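Local coordinates for protein methylxanthine N1-demethylase NdmA (Pseudomonas putida, PDB 6ICN) that catalyses the N1-demethylation of caffeine to theobromine and formaldehyde as the Rieske-type non-heme iron oxygenase that opens bacterial caffeine breakdown, at residues 166-177 / 276-286. Sequence-based numbering, arbitrary orientation.
Sequences RIVIQEPYWWDA and HTTKNFLIFAR
Val168 pairs with Phe284, and Tyr173 with Asn280, in two antiparallel runs of backbone hydrogen bonds whose register slips by one residue around Gln170 to Pro172. In that break a water accepts from Leu282 N in place of a strand partner. Tyr173 O takes two donors from opposite faces of its carbonyl plane, Asn280 N at 2.8 Å and Asn280 ND2 at 3.2 Å; ND2 also donates to Thr278 OG1, which, with Ser270 on Asn280 OD1, fixes the amide's rotation. At the far end His276 ND1 gives a straight bond to Asp176 OD1 (3.1 Å), which lies in the imidazole plane; Asp176 OD2 forms a salt bridge with Lys317.

Aromatic faces do much of the packing. Tyr173 CG stands between its backbone N and carbonyl carbon (chi1 60°), which lays the ring over Asn280, whose CB sits 3.4 Å from the ring centroid, a CH-pi contact. Phe284 likewise lays its face against Val168 CB, while the extended Lys279 chain lies over one face of the Trp174 indole, CB above the six-membered ring in another CH-pi contact. Cutting Tyr173 back to alanine is likely to bare Asn280 CB and leave Asn268 and Arg182 without their hydroxyl partner.

Strand 166-175 is one edge strand, within this chain, of the seven-stranded catalytic-domain sheet; 277-286 hydrogen-bonds on its other side to antiparallel strand 263-274. Helix 293-313 covers the Trp175, Leu282 and Phe284 face, where Leu282 nears the bound caffeine and Asn300, a caffeine-pocket residue, donates from ND2 to Gln170 OE1.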
loop_
_atom_site.group_PDB
_atom_site.type_symbol
_atom_site.label_atom_id
_atom_site.label_comp_id
_atom_site.label_asym_id
_atom_site.label_seq_id
_atom_site.Cartn_x
_atom_site.Cartn_y
_atom_site.Cartn_z
ATOM N N ARG A 166 13.689 7.391 39.050
ATOM C CA ARG A 166 14.117 7.341 37.657
ATOM C C ARG A 166 12.957 7.818 36.786
ATOM O O ARG A 166 11.841 7.309 36.922
ATOM C CB ARG A 166 14.529 5.916 37.280
ATOM C CG ARG A 166 14.779 5.678 35.788
ATOM C CD ARG A 166 15.269 4.255 35.507
ATOM N NE ARG A 166 15.503 4.025 34.085
ATOM C CZ ARG A 166 16.616 4.372 33.447
ATOM N NH1 ARG A 166 17.604 4.962 34.116
ATOM N NH2 ARG A 166 16.752 4.125 32.145
ATOM N N ILE A 167 13.222 8.785 35.906
ATOM C CA ILE A 167 12.197 9.425 35.077
ATOM C C ILE A 167 12.320 8.930 33.640
ATOM O O ILE A 167 13.421 8.907 33.081
ATOM C CB ILE A 167 12.326 10.955 35.126
ATOM C CG1 ILE A 167 12.107 11.463 36.556
ATOM C CG2 ILE A 167 11.354 11.609 34.150
ATOM C CD1 ILE A 167 12.304 12.962 36.704
ATOM N N VAL A 168 11.184 8.567 33.029
ATOM C CA VAL A 168 11.113 8.178 31.622
ATOM C C VAL A 168 10.103 9.081 30.919
ATOM O O VAL A 168 8.952 9.197 31.364
ATOM C CB VAL A 168 10.706 6.699 31.466
ATOM C CG1 VAL A 168 10.428 6.366 29.987
ATOM C CG2 VAL A 168 11.764 5.768 32.070
ATOM N N ILE A 169 10.533 9.722 29.836
ATOM C CA ILE A 169 9.668 10.551 28.996
ATOM C C ILE A 169 9.223 9.703 27.812
ATOM O O ILE A 169 10.045 9.321 26.967
ATOM C CB ILE A 169 10.398 11.810 28.507
ATOM C CG1 ILE A 169 10.921 12.636 29.694
ATOM C CG2 ILE A 169 9.476 12.657 27.597
ATOM C CD1 ILE A 169 11.938 13.736 29.289
ATOM N N GLN A 170 7.929 9.442 27.709
ATOM C CA GLN A 170 7.490 8.631 26.575
ATOM C C GLN A 170 7.366 9.467 25.303
ATOM O O GLN A 170 7.311 10.698 25.328
ATOM C CB GLN A 170 6.163 7.941 26.884
ATOM C CG GLN A 170 6.295 6.922 27.982
ATOM C CD GLN A 170 5.257 5.809 27.929
ATOM O OE1 GLN A 170 5.195 4.990 28.827
ATOM N NE2 GLN A 170 4.450 5.773 26.868
ATOM N N GLU A 171 7.333 8.772 24.168
ATOM C CA GLU A 171 7.020 9.462 22.931
ATOM C C GLU A 171 5.575 9.962 22.974
ATOM O O GLU A 171 4.706 9.304 23.546
ATOM C CB GLU A 171 7.228 8.533 21.743
ATOM C CG GLU A 171 8.721 8.327 21.466
ATOM C CD GLU A 171 9.004 7.298 20.401
ATOM O OE1 GLU A 171 8.045 6.739 19.826
ATOM O OE2 GLU A 171 10.203 7.063 20.138
ATOM N N PRO A 172 5.287 11.099 22.353
ATOM C CA PRO A 172 3.901 11.593 22.358
ATOM C C PRO A 172 2.968 10.645 21.620
ATOM O O PRO A 172 3.377 9.924 20.707
ATOM C CB PRO A 172 3.987 12.956 21.658
ATOM C CG PRO A 172 5.366 13.044 21.077
ATOM C CD PRO A 172 6.243 12.065 21.782
ATOM N N TYR A 173 1.691 10.662 22.027
ATOM C CA TYR A 173 0.652 9.874 21.372
ATOM C C TYR A 173 -0.499 10.788 20.962
ATOM O O TYR A 173 -0.924 11.667 21.719
ATOM C CB TYR A 173 0.166 8.710 22.269
ATOM C CG TYR A 173 -0.428 9.095 23.609
ATOM C CD1 TYR A 173 0.389 9.451 24.693
ATOM C CD2 TYR A 173 -1.816 9.094 23.807
ATOM C CE1 TYR A 173 -0.164 9.801 25.924
ATOM C CE2 TYR A 173 -2.367 9.428 25.041
ATOM C CZ TYR A 173 -1.547 9.780 26.091
ATOM O OH TYR A 173 -2.100 10.142 27.300
ATOM N N TRP A 174 -0.982 10.597 19.746
ATOM C CA TRP A 174 -1.987 11.480 19.166
ATOM C C TRP A 174 -3.358 10.830 19.237
ATOM O O TRP A 174 -3.507 9.669 18.859
ATOM C CB TRP A 174 -1.646 11.778 17.714
ATOM C CG TRP A 174 -0.443 12.621 17.554
ATOM C CD1 TRP A 174 0.865 12.242 17.716
ATOM C CD2 TRP A 174 -0.428 13.981 17.161
ATOM N NE1 TRP A 174 1.690 13.306 17.462
ATOM C CE2 TRP A 174 0.924 14.387 17.116
ATOM C CE3 TRP A 174 -1.424 14.903 16.858
ATOM C CZ2 TRP A 174 1.295 15.673 16.761
ATOM C CZ3 TRP A 174 -1.051 16.189 16.502
ATOM C CH2 TRP A 174 0.296 16.559 16.460
ATOM N N TRP A 175 -4.355 11.577 19.710
ATOM C CA TRP A 175 -5.731 11.101 19.746
ATOM C C TRP A 175 -6.655 12.063 19.015
ATOM O O TRP A 175 -6.485 13.283 19.071
ATOM C CB TRP A 175 -6.247 10.953 21.180
ATOM C CG TRP A 175 -5.789 9.734 21.926
ATOM C CD1 TRP A 175 -4.935 8.757 21.486
ATOM C CD2 TRP A 175 -6.208 9.348 23.235
ATOM N NE1 TRP A 175 -4.787 7.790 22.463
ATOM C CE2 TRP A 175 -5.561 8.132 23.541
ATOM C CE3 TRP A 175 -7.071 9.913 24.184
ATOM C CZ2 TRP A 175 -5.748 7.479 24.758
ATOM C CZ3 TRP A 175 -7.249 9.255 25.403
ATOM C CH2 TRP A 175 -6.597 8.050 25.667
ATOM N N ASP A 176 -7.659 11.503 18.347
ATOM C CA ASP A 176 -8.742 12.282 17.766
ATOM C C ASP A 176 -9.788 12.554 18.849
ATOM O O ASP A 176 -10.920 12.078 18.805
ATOM C CB ASP A 176 -9.343 11.531 16.581
ATOM C CG ASP A 176 -10.360 12.353 15.817
ATOM O OD1 ASP A 176 -10.040 13.483 15.401
ATOM O OD2 ASP A 176 -11.485 11.850 15.600
ATOM N N ALA A 177 -9.361 13.302 19.866
ATOM C CA ALA A 177 -10.234 13.693 20.967
ATOM C C ALA A 177 -9.684 14.979 21.562
ATOM O O ALA A 177 -8.499 15.287 21.423
ATOM C CB ALA A 177 -10.325 12.604 22.040
ATOM N N HIS A 276 -10.279 19.256 17.369
ATOM C CA HIS A 276 -10.624 17.849 17.548
ATOM C C HIS A 276 -9.434 16.927 17.798
ATOM O O HIS A 276 -9.600 15.699 17.734
ATOM C CB HIS A 276 -11.420 17.334 16.338
ATOM C CG HIS A 276 -10.702 17.479 15.035
ATOM N ND1 HIS A 276 -10.022 16.437 14.439
ATOM C CD2 HIS A 276 -10.546 18.548 14.216
ATOM C CE1 HIS A 276 -9.486 16.855 13.303
ATOM N NE2 HIS A 276 -9.785 18.134 13.148
ATOM N N THR A 277 -8.246 17.463 18.076
ATOM C CA THR A 277 -7.032 16.657 18.140
ATOM C C THR A 277 -6.229 16.997 19.383
ATOM O O THR A 277 -6.163 18.164 19.782
ATOM C CB THR A 277 -6.156 16.912 16.902
ATOM O OG1 THR A 277 -6.929 16.692 15.721
ATOM C CG2 THR A 277 -4.925 15.995 16.884
ATOM N N THR A 278 -5.622 15.982 19.986
ATOM C CA THR A 278 -4.658 16.182 21.056
ATOM C C THR A 278 -3.354 15.479 20.718
ATOM O O THR A 278 -3.348 14.371 20.168
ATOM C CB THR A 278 -5.158 15.674 22.421
ATOM O OG1 THR A 278 -5.828 14.420 22.265
ATOM C CG2 THR A 278 -6.111 16.693 23.039
ATOM N N LYS A 279 -2.251 16.139 21.052
ATOM C CA LYS A 279 -0.946 15.498 21.126
ATOM C C LYS A 279 -0.641 15.345 22.607
ATOM O O LYS A 279 -0.547 16.346 23.336
ATOM C CB LYS A 279 0.110 16.343 20.407
ATOM C CG LYS A 279 1.523 15.794 20.497
ATOM C CD LYS A 279 2.486 16.789 19.835
ATOM C CE LYS A 279 3.896 16.207 19.796
ATOM N NZ LYS A 279 4.848 17.132 19.070
ATOM N N ASN A 280 -0.548 14.104 23.068
ATOM C CA ASN A 280 -0.518 13.813 24.490
ATOM C C ASN A 280 0.869 13.373 24.936
ATOM O O ASN A 280 1.580 12.677 24.208
ATOM C CB ASN A 280 -1.568 12.760 24.834
ATOM C CG ASN A 280 -2.957 13.219 24.426
ATOM O OD1 ASN A 280 -3.537 14.097 25.073
ATOM N ND2 ASN A 280 -3.470 12.682 23.319
ATOM N N PHE A 281 1.246 13.781 26.147
ATOM C CA PHE A 281 2.551 13.478 26.715
ATOM C C PHE A 281 2.374 12.729 28.029
ATOM O O PHE A 281 1.543 13.115 28.862
ATOM C CB PHE A 281 3.355 14.771 26.949
ATOM C CG PHE A 281 3.556 15.601 25.700
ATOM C CD1 PHE A 281 2.571 16.498 25.273
ATOM C CD2 PHE A 281 4.723 15.482 24.944
ATOM C CE1 PHE A 281 2.750 17.269 24.120
ATOM C CE2 PHE A 281 4.907 16.246 23.777
ATOM C CZ PHE A 281 3.927 17.133 23.362
ATOM N N LEU A 282 3.151 11.662 28.211
ATOM C CA LEU A 282 3.255 10.964 29.486
ATOM C C LEU A 282 4.715 10.917 29.907
ATOM O O LEU A 282 5.585 10.481 29.136
ATOM C CB LEU A 282 2.703 9.529 29.419
ATOM C CG LEU A 282 2.869 8.758 30.748
ATOM C CD1 LEU A 282 1.935 9.340 31.814
ATOM C CD2 LEU A 282 2.628 7.252 30.577
ATOM N N ILE A 283 4.983 11.394 31.114
ATOM C CA ILE A 283 6.264 11.206 31.780
ATOM C C ILE A 283 5.984 10.385 33.028
ATOM O O ILE A 283 5.026 10.680 33.754
ATOM C CB ILE A 283 6.909 12.551 32.160
ATOM C CG1 ILE A 283 6.973 13.483 30.956
ATOM C CG2 ILE A 283 8.312 12.335 32.731
ATOM C CD1 ILE A 283 7.547 14.848 31.274
ATOM N N PHE A 284 6.793 9.361 33.288
ATOM C CA PHE A 284 6.554 8.588 34.499
ATOM C C PHE A 284 7.857 8.385 35.253
ATOM O O PHE A 284 8.936 8.280 34.658
ATOM C CB PHE A 284 5.840 7.231 34.230
ATOM C CG PHE A 284 6.656 6.240 33.456
ATOM C CD1 PHE A 284 6.638 6.239 32.072
ATOM C CD2 PHE A 284 7.424 5.294 34.116
ATOM C CE1 PHE A 284 7.379 5.310 31.362
ATOM C CE2 PHE A 284 8.189 4.371 33.410
ATOM C CZ PHE A 284 8.167 4.381 32.031
ATOM N N ALA A 285 7.735 8.361 36.579
ATOM C CA ALA A 285 8.885 8.268 37.470
ATOM C C ALA A 285 8.655 7.146 38.462
ATOM O O ALA A 285 7.522 6.921 38.902
ATOM C CB ALA A 285 9.127 9.574 38.232
ATOM N N ARG A 286 9.726 6.429 38.811
ATOM C CA ARG A 286 9.532 5.318 39.729
ATOM C C ARG A 286 10.704 5.207 40.686
ATOM O O ARG A 286 11.858 5.444 40.316
ATOM C CB ARG A 286 9.323 3.985 38.993
ATOM C CG ARG A 286 10.501 3.502 38.145
ATOM C CD ARG A 286 9.983 2.416 37.209
ATOM N NE ARG A 286 11.029 1.580 36.627
ATOM C CZ ARG A 286 11.727 1.895 35.545
ATOM N NH1 ARG A 286 11.524 3.056 34.924
ATOM N NH2 ARG A 286 12.629 1.037 35.068
HETATM O O HOH W 1 10.386 5.679 35.460
HETATM O O HOH W 2 4.637 11.156 25.761
HETATM O O HOH W 3 -7.623 14.360 14.893
#